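Local coordinates for beta-N-acetylhexosaminidase (Streptomyces plicatus, PDB 1HP5), which probably removes terminal beta-linked N-acetylhexosamine sugars from glycoconjugates, as other glycoside hydrolases of family 20 do with the help of the substrate's own acetamide group, at residues Glu250-Gly255 and Gly317-His322; Trp350-Gly355 and Asp374-Glu379; Leu363-Gly368 and Gly389-Pro394. All coordinates share one frame; numbering follows the deposited sequence.

Interaction 1: Glu250-Gly255 and Gly317-His322. With NGT (3ar,5R,6S,7R,7ar-5-hydroxymethyl-2-methyl-5,6,7,7a-tetrahydro-3ah-pyrano[3,2-D]thiazole-6,7-diol), chain F.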
loop_
_atom_site.group_PDB
_atom_site.type_symbol
_atom_site.label_atom_id
_atom_site.label_comp_id
_atom_site.label_asym_id
_atom_site.label_seq_id
_atom_site.Cartn_x
_atom_site.Cartn_y
_atom_site.Cartn_z
ATOM N N GLU A 250 2.136 -6.047 10.656
ATOM C CA GLU A 250 3.514 -6.325 11.015
ATOM C C GLU A 250 3.752 -6.113 12.490
ATOM O O GLU A 250 3.394 -5.073 13.046
ATOM C CB GLU A 250 4.492 -5.425 10.258
ATOM C CG GLU A 250 5.958 -5.810 10.501
ATOM C CD GLU A 250 6.953 -4.745 10.064
ATOM O OE1 GLU A 250 6.635 -3.950 9.148
ATOM O OE2 GLU A 250 8.068 -4.717 10.631
ATOM N N ILE A 251 4.335 -7.123 13.124
ATOM C CA ILE A 251 4.720 -7.023 14.521
ATOM C C ILE A 251 6.218 -7.273 14.406
ATOM O O ILE A 251 6.661 -8.421 14.300
ATOM C CB ILE A 251 4.066 -8.104 15.391
ATOM C CG1 ILE A 251 2.545 -7.901 15.425
ATOM C CG2 ILE A 251 4.624 -8.023 16.791
ATOM C CD1 ILE A 251 2.099 -6.552 15.985
ATOM N N ASP A 252 6.990 -6.193 14.396
ATOM C CA ASP A 252 8.439 -6.288 14.230
ATOM C C ASP A 252 9.132 -7.022 15.369
ATOM O O ASP A 252 8.900 -6.728 16.538
ATOM C CB ASP A 252 9.042 -4.885 14.086
ATOM C CG ASP A 252 10.311 -4.873 13.245
ATOM O OD1 ASP A 252 11.009 -5.910 13.202
ATOM O OD2 ASP A 252 10.614 -3.819 12.639
ATOM N N MET A 253 9.989 -7.974 15.011
ATOM C CA MET A 253 10.741 -8.759 15.984
ATOM C C MET A 253 11.951 -9.393 15.304
ATOM O O MET A 253 11.923 -9.658 14.103
ATOM C CB MET A 253 9.854 -9.856 16.583
ATOM C CG MET A 253 9.213 -10.781 15.554
ATOM S SD MET A 253 8.131 -12.033 16.306
ATOM C CE MET A 253 6.589 -11.112 16.451
ATOM N N PRO A 254 13.030 -9.654 16.064
ATOM C CA PRO A 254 13.170 -9.391 17.503
ATOM C C PRO A 254 13.603 -7.960 17.820
ATOM O O PRO A 254 13.659 -7.569 18.986
ATOM C CB PRO A 254 14.213 -10.414 17.931
ATOM C CG PRO A 254 15.154 -10.398 16.753
ATOM C CD PRO A 254 14.191 -10.413 15.558
ATOM N N GLY A 255 13.919 -7.184 16.786
ATOM C CA GLY A 255 14.326 -5.803 16.999
ATOM C C GLY A 255 13.132 -4.860 16.925
ATOM O O GLY A 255 12.009 -5.311 16.678
ATOM N N GLY A 317 8.660 -8.612 10.561
ATOM C CA GLY A 317 9.790 -7.696 10.521
ATOM C C GLY A 317 11.151 -8.372 10.483
ATOM O O GLY A 317 11.445 -9.128 9.560
ATOM N N GLY A 318 11.987 -8.084 11.476
ATOM C CA GLY A 318 13.309 -8.686 11.532
ATOM C C GLY A 318 14.433 -7.750 11.124
ATOM O O GLY A 318 15.588 -8.163 11.005
ATOM N N ASP A 319 14.095 -6.481 10.924
ATOM C CA ASP A 319 15.066 -5.479 10.520
ATOM C C ASP A 319 15.800 -4.864 11.699
ATOM O O ASP A 319 15.268 -4.770 12.806
ATOM C CB ASP A 319 14.365 -4.348 9.758
ATOM C CG ASP A 319 13.345 -3.615 10.621
ATOM O OD1 ASP A 319 12.474 -4.296 11.202
ATOM O OD2 ASP A 319 13.411 -2.367 10.726
ATOM N N GLU A 320 17.037 -4.460 11.443
ATOM C CA GLU A 320 17.862 -3.777 12.430
ATOM C C GLU A 320 17.848 -4.322 13.850
ATOM O O GLU A 320 17.698 -3.562 14.808
ATOM C CB GLU A 320 17.470 -2.297 12.449
ATOM C CG GLU A 320 17.307 -1.724 11.046
ATOM C CD GLU A 320 16.899 -0.266 11.038
ATOM O OE1 GLU A 320 15.906 0.094 11.714
ATOM O OE2 GLU A 320 17.570 0.522 10.344
ATOM N N ALA A 321 17.982 -5.635 13.993
ATOM C CA ALA A 321 18.042 -6.223 15.327
ATOM C C ALA A 321 19.526 -6.143 15.681
ATOM O O ALA A 321 20.178 -7.156 15.907
ATOM C CB ALA A 321 17.583 -7.671 15.292
ATOM N N HIS A 322 20.050 -4.921 15.721
ATOM C CA HIS A 322 21.465 -4.702 15.996
ATOM C C HIS A 322 21.941 -5.007 17.414
ATOM O O HIS A 322 23.144 -5.046 17.669
ATOM C CB HIS A 322 21.844 -3.272 15.607
ATOM C CG HIS A 322 21.577 -2.959 14.167
ATOM N ND1 HIS A 322 21.877 -3.840 13.151
ATOM C CD2 HIS A 322 21.055 -1.860 13.572
ATOM C CE1 HIS A 322 21.550 -3.299 11.990
ATOM N NE2 HIS A 322 21.050 -2.097 12.218
HETATM C C1 NGT F . 14.538 1.642 8.043
HETATM C C2 NGT F . 14.075 1.052 9.408
HETATM C C3 NGT F . 12.813 1.798 9.961
HETATM C C4 NGT F . 12.888 3.323 9.769
HETATM C C5 NGT F . 13.173 3.661 8.290
HETATM C C6 NGT F . 13.293 5.156 8.009
HETATM C C7 NGT F . 13.428 -0.634 8.010
HETATM C C8 NGT F . 13.001 -1.991 7.502
HETATM N N2 NGT F . 13.751 -0.352 9.197
HETATM S S1 NGT F . 13.507 0.678 6.831
HETATM O O3 NGT F . 12.630 1.479 11.332
HETATM O O4 NGT F . 11.661 3.902 10.176
HETATM O O5 NGT F . 14.435 3.023 7.858
HETATM O O6 NGT F . 13.384 5.404 6.606
HETATM O O HOH W 1 13.576 -6.836 14.113
#
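Asp252 reaches across to Gly318, whose backbone N donates to OD1 over 2.9 Å in a fairly straight bond (165°). The N-H comes from the syn side but 32° out of the carboxylate plane. A water donates to this OD1 and to Asp319 O, and accepts from Gly255 N at 2.7 Å, so it ties both loops together. These loops follow strands 246-250 and 313-315 of the barrel. Gly317 CA lies 3.4 Å from Glu250 OE2, and a CB there would run into that oxygen and Asp252 OD1. Pro254 CG, after a cis peptide bond, rests on Ala321 CB at 3.9 Å. Glu250 is itself held by His192, His194 and Trp350. Loop 317-322 presents two acids to the thiazoline ligand. Asp319 CG sits between its backbone N and carbonyl carbon (chi1 62°), which brings OD2 to 2.6 Å from NGT N2. Glu320 OE1 is 3.1 Å from NGT C2 and is hydrogen-bonded to His256 NE2. With an alanine at Glu320, His256 NE2 would probably lose its hydrogen-bond partner and a gap would open beside the sugar ring. The Asp-Glu pair beside a cyclised acetamide analogue is consistent with the family 20 mechanism, in which the substrate's acetamide acts as nucleophile.

Interaction 2: Trp350-Gly355 and Asp374-Glu379; sequences WHQLAG and DAEKAE. With NGT (3ar,5R,6S,7R,7ar-5-hydroxymethyl-2-methyl-5,6,7,7a-tetrahydro-3ah-pyrano[3,2-D]thiazole-6,7-diol), chain F.
His351 and Glu376 form a His-carboxylate hydrogen bond that links the 3-10 turn after strand 346-350 to helix 374-385. NE2 of His351 donates to OE2 of Glu376 over 2.6 Å, at an angle of 168° at the hydrogen. The acceptor lies at the edge of the imidazole, close to its plane, and uses its anti lone pair. Ring and carboxylate are nearly coplanar, although the two side chains cross at about a right angle. CG of His351 sits between the backbone N and the carbonyl carbon (chi1 77°), which swings the ring toward the helix. Glu376 meets it with an extended chain. Its OE2 also takes a bond from a glycerol, probably left from crystallisation. NE2 of Gln352 lies 3.4 Å above one face of the His351 ring, toward its rim.

Both elements belong to the TIM-barrel catalytic domain: the turn follows one barrel strand, and the helix follows the next. Toward Gly355 the contact is looser. Glu379 lays its carboxylate along Gly355, with OE1 at 3.4 Å from CA; a CB on this glycine would strike that oxygen. A water donates to Ala354 O and to Glu379 O, each at 2.7 Å, and so bridges the two backbones.

Just before the turn, at the end of strand 346-350, Trp350 faces the ligand. The methyl C8 of NGT lies over the centre of the Trp350 indole, 3.4 Å from CD2. Trp367 meets Trp350 edge-to-face and donates through NE1 to Gln352 OE1, so the turn helps to hold a second indole at the sugar site. Lys326 reaches Gly355 O from helix 326-342.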
loop_
_atom_site.group_PDB
_atom_site.type_symbol
_atom_site.label_atom_id
_atom_site.label_comp_id
_atom_site.label_asym_id
_atom_site.label_seq_id
_atom_site.Cartn_x
_atom_site.Cartn_y
_atom_site.Cartn_z
ATOM N N TRP A 350 11.559 -8.573 6.695
ATOM C CA TRP A 350 12.440 -7.672 5.968
ATOM C C TRP A 350 13.563 -8.580 5.483
ATOM O O TRP A 350 13.714 -9.687 6.001
ATOM C CB TRP A 350 12.942 -6.562 6.890
ATOM C CG TRP A 350 11.815 -5.667 7.329
ATOM C CD1 TRP A 350 11.212 -5.642 8.554
ATOM C CD2 TRP A 350 11.143 -4.685 6.531
ATOM N NE1 TRP A 350 10.210 -4.700 8.570
ATOM C CE2 TRP A 350 10.144 -4.098 7.342
ATOM C CE3 TRP A 350 11.292 -4.240 5.211
ATOM C CZ2 TRP A 350 9.294 -3.088 6.876
ATOM C CZ3 TRP A 350 10.446 -3.230 4.746
ATOM C CH2 TRP A 350 9.461 -2.668 5.578
ATOM N N HIS A 351 14.354 -8.138 4.508
ATOM C CA HIS A 351 15.368 -9.031 3.961
ATOM C C HIS A 351 16.449 -9.577 4.897
ATOM O O HIS A 351 17.190 -10.479 4.507
ATOM C CB HIS A 351 15.994 -8.439 2.681
ATOM C CG HIS A 351 16.999 -7.358 2.919
ATOM N ND1 HIS A 351 16.649 -6.036 3.086
ATOM C CD2 HIS A 351 18.351 -7.400 2.976
ATOM C CE1 HIS A 351 17.744 -5.309 3.233
ATOM N NE2 HIS A 351 18.791 -6.114 3.170
ATOM N N GLN A 352 16.541 -9.067 6.124
ATOM C CA GLN A 352 17.523 -9.607 7.062
ATOM C C GLN A 352 17.146 -11.063 7.319
ATOM O O GLN A 352 17.988 -11.871 7.716
ATOM C CB GLN A 352 17.513 -8.852 8.395
ATOM C CG GLN A 352 18.253 -7.524 8.386
ATOM C CD GLN A 352 17.649 -6.540 7.411
ATOM O OE1 GLN A 352 16.429 -6.381 7.354
ATOM N NE2 GLN A 352 18.497 -5.869 6.641
ATOM N N LEU A 353 15.874 -11.387 7.098
ATOM C CA LEU A 353 15.380 -12.746 7.296
ATOM C C LEU A 353 16.082 -13.706 6.338
ATOM O O LEU A 353 16.203 -14.898 6.620
ATOM C CB LEU A 353 13.862 -12.808 7.072
ATOM C CG LEU A 353 13.176 -14.169 7.274
ATOM C CD1 LEU A 353 13.443 -14.688 8.688
ATOM C CD2 LEU A 353 11.674 -14.031 7.037
ATOM N N ALA A 354 16.545 -13.179 5.206
ATOM C CA ALA A 354 17.237 -13.983 4.207
ATOM C C ALA A 354 18.519 -14.579 4.787
ATOM O O ALA A 354 19.057 -15.546 4.254
ATOM C CB ALA A 354 17.566 -13.132 2.986
ATOM N N GLY A 355 19.004 -13.991 5.876
ATOM C CA GLY A 355 20.213 -14.490 6.508
ATOM C C GLY A 355 19.906 -15.367 7.709
ATOM O O GLY A 355 20.811 -15.768 8.443
ATOM N N ASP A 374 27.558 -5.992 -2.026
ATOM C CA ASP A 374 27.273 -7.182 -2.814
ATOM C C ASP A 374 26.930 -8.385 -1.949
ATOM O O ASP A 374 26.020 -9.150 -2.273
ATOM C CB ASP A 374 28.462 -7.524 -3.717
ATOM C CG ASP A 374 28.709 -6.468 -4.780
ATOM O OD1 ASP A 374 27.732 -5.835 -5.232
ATOM O OD2 ASP A 374 29.876 -6.280 -5.177
ATOM N N ALA A 375 27.652 -8.557 -0.848
ATOM C CA ALA A 375 27.394 -9.686 0.036
ATOM C C ALA A 375 25.946 -9.690 0.526
ATOM O O ALA A 375 25.303 -10.741 0.569
ATOM C CB ALA A 375 28.349 -9.653 1.221
ATOM N N GLU A 376 25.426 -8.520 0.887
ATOM C CA GLU A 376 24.051 -8.436 1.377
ATOM C C GLU A 376 23.058 -8.734 0.255
ATOM O O GLU A 376 22.127 -9.519 0.431
ATOM C CB GLU A 376 23.767 -7.047 1.965
ATOM C CG GLU A 376 22.492 -6.994 2.804
ATOM C CD GLU A 376 22.300 -5.662 3.510
ATOM O OE1 GLU A 376 23.309 -5.059 3.944
ATOM O OE2 GLU A 376 21.139 -5.224 3.643
ATOM N N LYS A 377 23.261 -8.108 -0.898
ATOM C CA LYS A 377 22.385 -8.331 -2.037
ATOM C C LYS A 377 22.419 -9.803 -2.447
ATOM O O LYS A 377 21.396 -10.369 -2.826
ATOM C CB LYS A 377 22.809 -7.448 -3.216
ATOM C CG LYS A 377 22.628 -5.958 -2.959
ATOM C CD LYS A 377 23.096 -5.111 -4.138
ATOM C CE LYS A 377 22.877 -3.629 -3.849
ATOM N NZ LYS A 377 23.413 -2.741 -4.920
ATOM N N ALA A 378 23.597 -10.417 -2.362
ATOM C CA ALA A 378 23.765 -11.826 -2.726
ATOM C C ALA A 378 22.948 -12.738 -1.819
ATOM O O ALA A 378 22.326 -13.692 -2.271
ATOM C CB ALA A 378 25.242 -12.213 -2.651
ATOM N N GLU A 379 22.961 -12.437 -0.530
ATOM C CA GLU A 379 22.224 -13.225 0.444
ATOM C C GLU A 379 20.731 -13.217 0.095
ATOM O O GLU A 379 20.044 -14.233 0.222
ATOM C CB GLU A 379 22.455 -12.634 1.830
ATOM C CG GLU A 379 22.101 -13.532 2.982
ATOM C CD GLU A 379 22.489 -12.912 4.312
ATOM O OE1 GLU A 379 21.785 -11.980 4.763
ATOM O OE2 GLU A 379 23.508 -13.348 4.897
HETATM C C1 NGT F . 14.538 1.642 8.043
HETATM C C2 NGT F . 14.075 1.052 9.408
HETATM C C3 NGT F . 12.813 1.798 9.961
HETATM C C4 NGT F . 12.888 3.323 9.769
HETATM C C5 NGT F . 13.173 3.661 8.290
HETATM C C6 NGT F . 13.293 5.156 8.009
HETATM C C7 NGT F . 13.428 -0.634 8.010
HETATM C C8 NGT F . 13.001 -1.991 7.502
HETATM N N2 NGT F . 13.751 -0.352 9.197
HETATM S S1 NGT F . 13.507 0.678 6.831
HETATM O O3 NGT F . 12.630 1.479 11.332
HETATM O O4 NGT F . 11.661 3.902 10.176
HETATM O O5 NGT F . 14.435 3.023 7.858
HETATM O O6 NGT F . 13.384 5.404 6.606
HETATM O O HOH W 2 19.935 -16.386 1.872
#

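Interaction 3: Leu363-Gly368 and Gly389-Pro394. With NGT (3ar,5R,6S,7R,7ar-5-hydroxymethyl-2-methyl-5,6,7,7a-tetrahydro-3ah-pyrano[3,2-D]thiazole-6,7-diol), chain F.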
loop_
_atom_site.group_PDB
_atom_site.type_symbol
_atom_site.label_atom_id
_atom_site.label_comp_id
_atom_site.label_asym_id
_atom_site.label_seq_id
_atom_site.Cartn_x
_atom_site.Cartn_y
_atom_site.Cartn_z
ATOM N N LEU A 363 8.244 -14.814 2.295
ATOM C CA LEU A 363 8.598 -13.735 1.387
ATOM C C LEU A 363 9.462 -12.788 2.191
ATOM O O LEU A 363 9.277 -12.652 3.400
ATOM C CB LEU A 363 7.361 -12.973 0.898
ATOM C CG LEU A 363 6.384 -13.653 -0.065
ATOM C CD1 LEU A 363 5.477 -14.595 0.702
ATOM C CD2 LEU A 363 5.550 -12.585 -0.770
ATOM N N VAL A 364 10.424 -12.152 1.539
ATOM C CA VAL A 364 11.263 -11.203 2.245
ATOM C C VAL A 364 11.163 -9.884 1.518
ATOM O O VAL A 364 11.077 -9.838 0.285
ATOM C CB VAL A 364 12.746 -11.658 2.331
ATOM C CG1 VAL A 364 12.828 -12.974 3.091
ATOM C CG2 VAL A 364 13.361 -11.775 0.937
ATOM N N GLN A 365 11.149 -8.811 2.293
ATOM C CA GLN A 365 11.034 -7.474 1.743
ATOM C C GLN A 365 12.397 -6.805 1.759
ATOM O O GLN A 365 12.941 -6.516 2.819
ATOM C CB GLN A 365 10.027 -6.668 2.571
ATOM C CG GLN A 365 9.662 -5.322 1.969
ATOM C CD GLN A 365 8.528 -4.633 2.717
ATOM O OE1 GLN A 365 7.902 -5.219 3.611
ATOM N NE2 GLN A 365 8.255 -3.387 2.349
ATOM N N TYR A 366 12.942 -6.572 0.569
ATOM C CA TYR A 366 14.245 -5.944 0.414
ATOM C C TYR A 366 14.149 -4.433 0.538
ATOM O O TYR A 366 13.433 -3.790 -0.233
ATOM C CB TYR A 366 14.830 -6.282 -0.954
ATOM C CG TYR A 366 16.150 -5.606 -1.215
ATOM C CD1 TYR A 366 17.322 -6.065 -0.613
ATOM C CD2 TYR A 366 16.231 -4.500 -2.060
ATOM C CE1 TYR A 366 18.542 -5.442 -0.850
ATOM C CE2 TYR A 366 17.445 -3.869 -2.303
ATOM C CZ TYR A 366 18.596 -4.347 -1.695
ATOM O OH TYR A 366 19.799 -3.727 -1.933
ATOM N N TRP A 367 14.882 -3.863 1.493
ATOM C CA TRP A 367 14.858 -2.419 1.688
ATOM C C TRP A 367 16.233 -1.780 1.549
ATOM O O TRP A 367 16.475 -0.688 2.071
ATOM C CB TRP A 367 14.262 -2.065 3.057
ATOM C CG TRP A 367 14.954 -2.683 4.232
ATOM C CD1 TRP A 367 14.874 -3.982 4.641
ATOM C CD2 TRP A 367 15.815 -2.020 5.171
ATOM N NE1 TRP A 367 15.623 -4.171 5.773
ATOM C CE2 TRP A 367 16.214 -2.984 6.121
ATOM C CE3 TRP A 367 16.286 -0.706 5.299
ATOM C CZ2 TRP A 367 17.066 -2.676 7.191
ATOM C CZ3 TRP A 367 17.133 -0.399 6.363
ATOM C CH2 TRP A 367 17.513 -1.381 7.295
ATOM N N GLY A 368 17.130 -2.461 0.846
ATOM C CA GLY A 368 18.461 -1.920 0.648
ATOM C C GLY A 368 18.422 -0.819 -0.392
ATOM O O GLY A 368 17.351 -0.412 -0.832
ATOM N N GLY A 389 10.114 -15.709 -1.787
ATOM C CA GLY A 389 9.547 -14.660 -2.618
ATOM C C GLY A 389 10.149 -13.307 -2.274
ATOM O O GLY A 389 10.435 -13.031 -1.110
ATOM N N LEU A 390 10.338 -12.456 -3.276
ATOM C CA LEU A 390 10.923 -11.139 -3.046
ATOM C C LEU A 390 9.975 -9.963 -3.248
ATOM O O LEU A 390 9.310 -9.853 -4.278
ATOM C CB LEU A 390 12.136 -10.935 -3.957
ATOM C CG LEU A 390 13.524 -11.345 -3.460
ATOM C CD1 LEU A 390 13.498 -12.746 -2.890
ATOM C CD2 LEU A 390 14.507 -11.235 -4.616
ATOM N N ILE A 391 9.925 -9.086 -2.252
ATOM C CA ILE A 391 9.114 -7.878 -2.322
ATOM C C ILE A 391 10.155 -6.767 -2.376
ATOM O O ILE A 391 10.988 -6.648 -1.478
ATOM C CB ILE A 391 8.244 -7.689 -1.059
ATOM C CG1 ILE A 391 7.226 -8.826 -0.945
ATOM C CG2 ILE A 391 7.511 -6.350 -1.130
ATOM C CD1 ILE A 391 6.560 -8.908 0.413
ATOM N N LEU A 392 10.127 -5.960 -3.429
ATOM C CA LEU A 392 11.109 -4.895 -3.551
ATOM C C LEU A 392 10.634 -3.517 -3.095
ATOM O O LEU A 392 9.638 -2.984 -3.591
ATOM C CB LEU A 392 11.606 -4.803 -4.997
ATOM C CG LEU A 392 12.239 -6.060 -5.612
ATOM C CD1 LEU A 392 12.721 -5.744 -7.028
ATOM C CD2 LEU A 392 13.409 -6.537 -4.754
ATOM N N SER A 393 11.355 -2.945 -2.138
ATOM C CA SER A 393 11.051 -1.608 -1.641
ATOM C C SER A 393 12.384 -0.947 -1.292
ATOM O O SER A 393 12.702 -0.744 -0.124
ATOM C CB SER A 393 10.131 -1.679 -0.412
ATOM O OG SER A 393 10.756 -2.325 0.685
ATOM N N PRO A 394 13.196 -0.629 -2.314
ATOM C CA PRO A 394 14.501 0.008 -2.101
ATOM C C PRO A 394 14.351 1.345 -1.384
ATOM O O PRO A 394 13.500 2.158 -1.749
ATOM C CB PRO A 394 15.048 0.172 -3.521
ATOM C CG PRO A 394 14.388 -0.951 -4.276
ATOM C CD PRO A 394 12.975 -0.907 -3.743
HETATM C C1 NGT F . 14.538 1.642 8.043
HETATM C C2 NGT F . 14.075 1.052 9.408
HETATM C C3 NGT F . 12.813 1.798 9.961
HETATM C C4 NGT F . 12.888 3.323 9.769
HETATM C C5 NGT F . 13.173 3.661 8.290
HETATM C C6 NGT F . 13.293 5.156 8.009
HETATM C C7 NGT F . 13.428 -0.634 8.010
HETATM C C8 NGT F . 13.001 -1.991 7.502
HETATM N N2 NGT F . 13.751 -0.352 9.197
HETATM S S1 NGT F . 13.507 0.678 6.831
HETATM O O3 NGT F . 12.630 1.479 11.332
HETATM O O4 NGT F . 11.661 3.902 10.176
HETATM O O5 NGT F . 14.435 3.023 7.858
HETATM O O6 NGT F . 13.384 5.404 6.606
#
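Gln365 and Ser393 point to the same side, where the amide NE2 donates to OG over 3.2 Å. The serine oxygen is tilted 16° from the amide plane. Gln365 is fully extended, with CG opposite the backbone N (chi1 -171°), and this carries the amide past Ile391 CG2 to the serine. Its NE2 also donates to Glu444 and its OE1 accepts from His315, so three partners fix the flip of the amide. Ser393 OG donates a hydrogen bond to Tyr366 O, arriving well above the carbonyl plane. Ser393 N bonds to the same oxygen at 2.9 Å, so two donors grip it.

Leu363 and Ile391 share a face of the sheet with Gln365. Their chains run obliquely, and CD2 of Leu363 meets CD1 of Ile391 at 4.0 Å. Strands 363-366 and 389-392 are neighbours in the parallel barrel, joined by helix 374-385 in a beta-alpha-beta unit. Val364 N to Gly389 O, Ile391 N to Val364 O and Tyr366 N to Ile391 O link the strands, and the Ser393 N bond to Tyr366 O carries the ladder on past the end of strand 389-392.

The other face turns to that helix. Val364 and Leu390 lie alongside each other there, pointing the same way, with CG2 and CD1 4.0 Å apart. CD2 of Leu392 sits 4.1 Å from CB of Tyr366, and the tyrosine ring packs on Lys377 and Val380. Gly368 N lies over the centre of that ring. Beyond the strand, Trp367 turns one indole face to NGT: C8 sits over the ring, and S1 is 3.5 Å from CE3.

How the interactions relate
All three contacts lie in the catalytic barrel and touch NGT, but at different depths. Interactions 1 and 3 are buried, while interaction 2 lies at the surface. Helix 374-385, used by interaction 2, connects the two strands paired in interaction 3. Interaction 3 is mostly regular backbone bonding and apolar packing. Interaction 1 joins two loops through a carboxylate and a water, and interaction 2 relies on a single side-chain bond and a water bridge. Interaction 1 touches the other two directly. Gly317 O probably accepts from Trp350 N, and Glu320 packs against Trp367, so acids and indoles line one site.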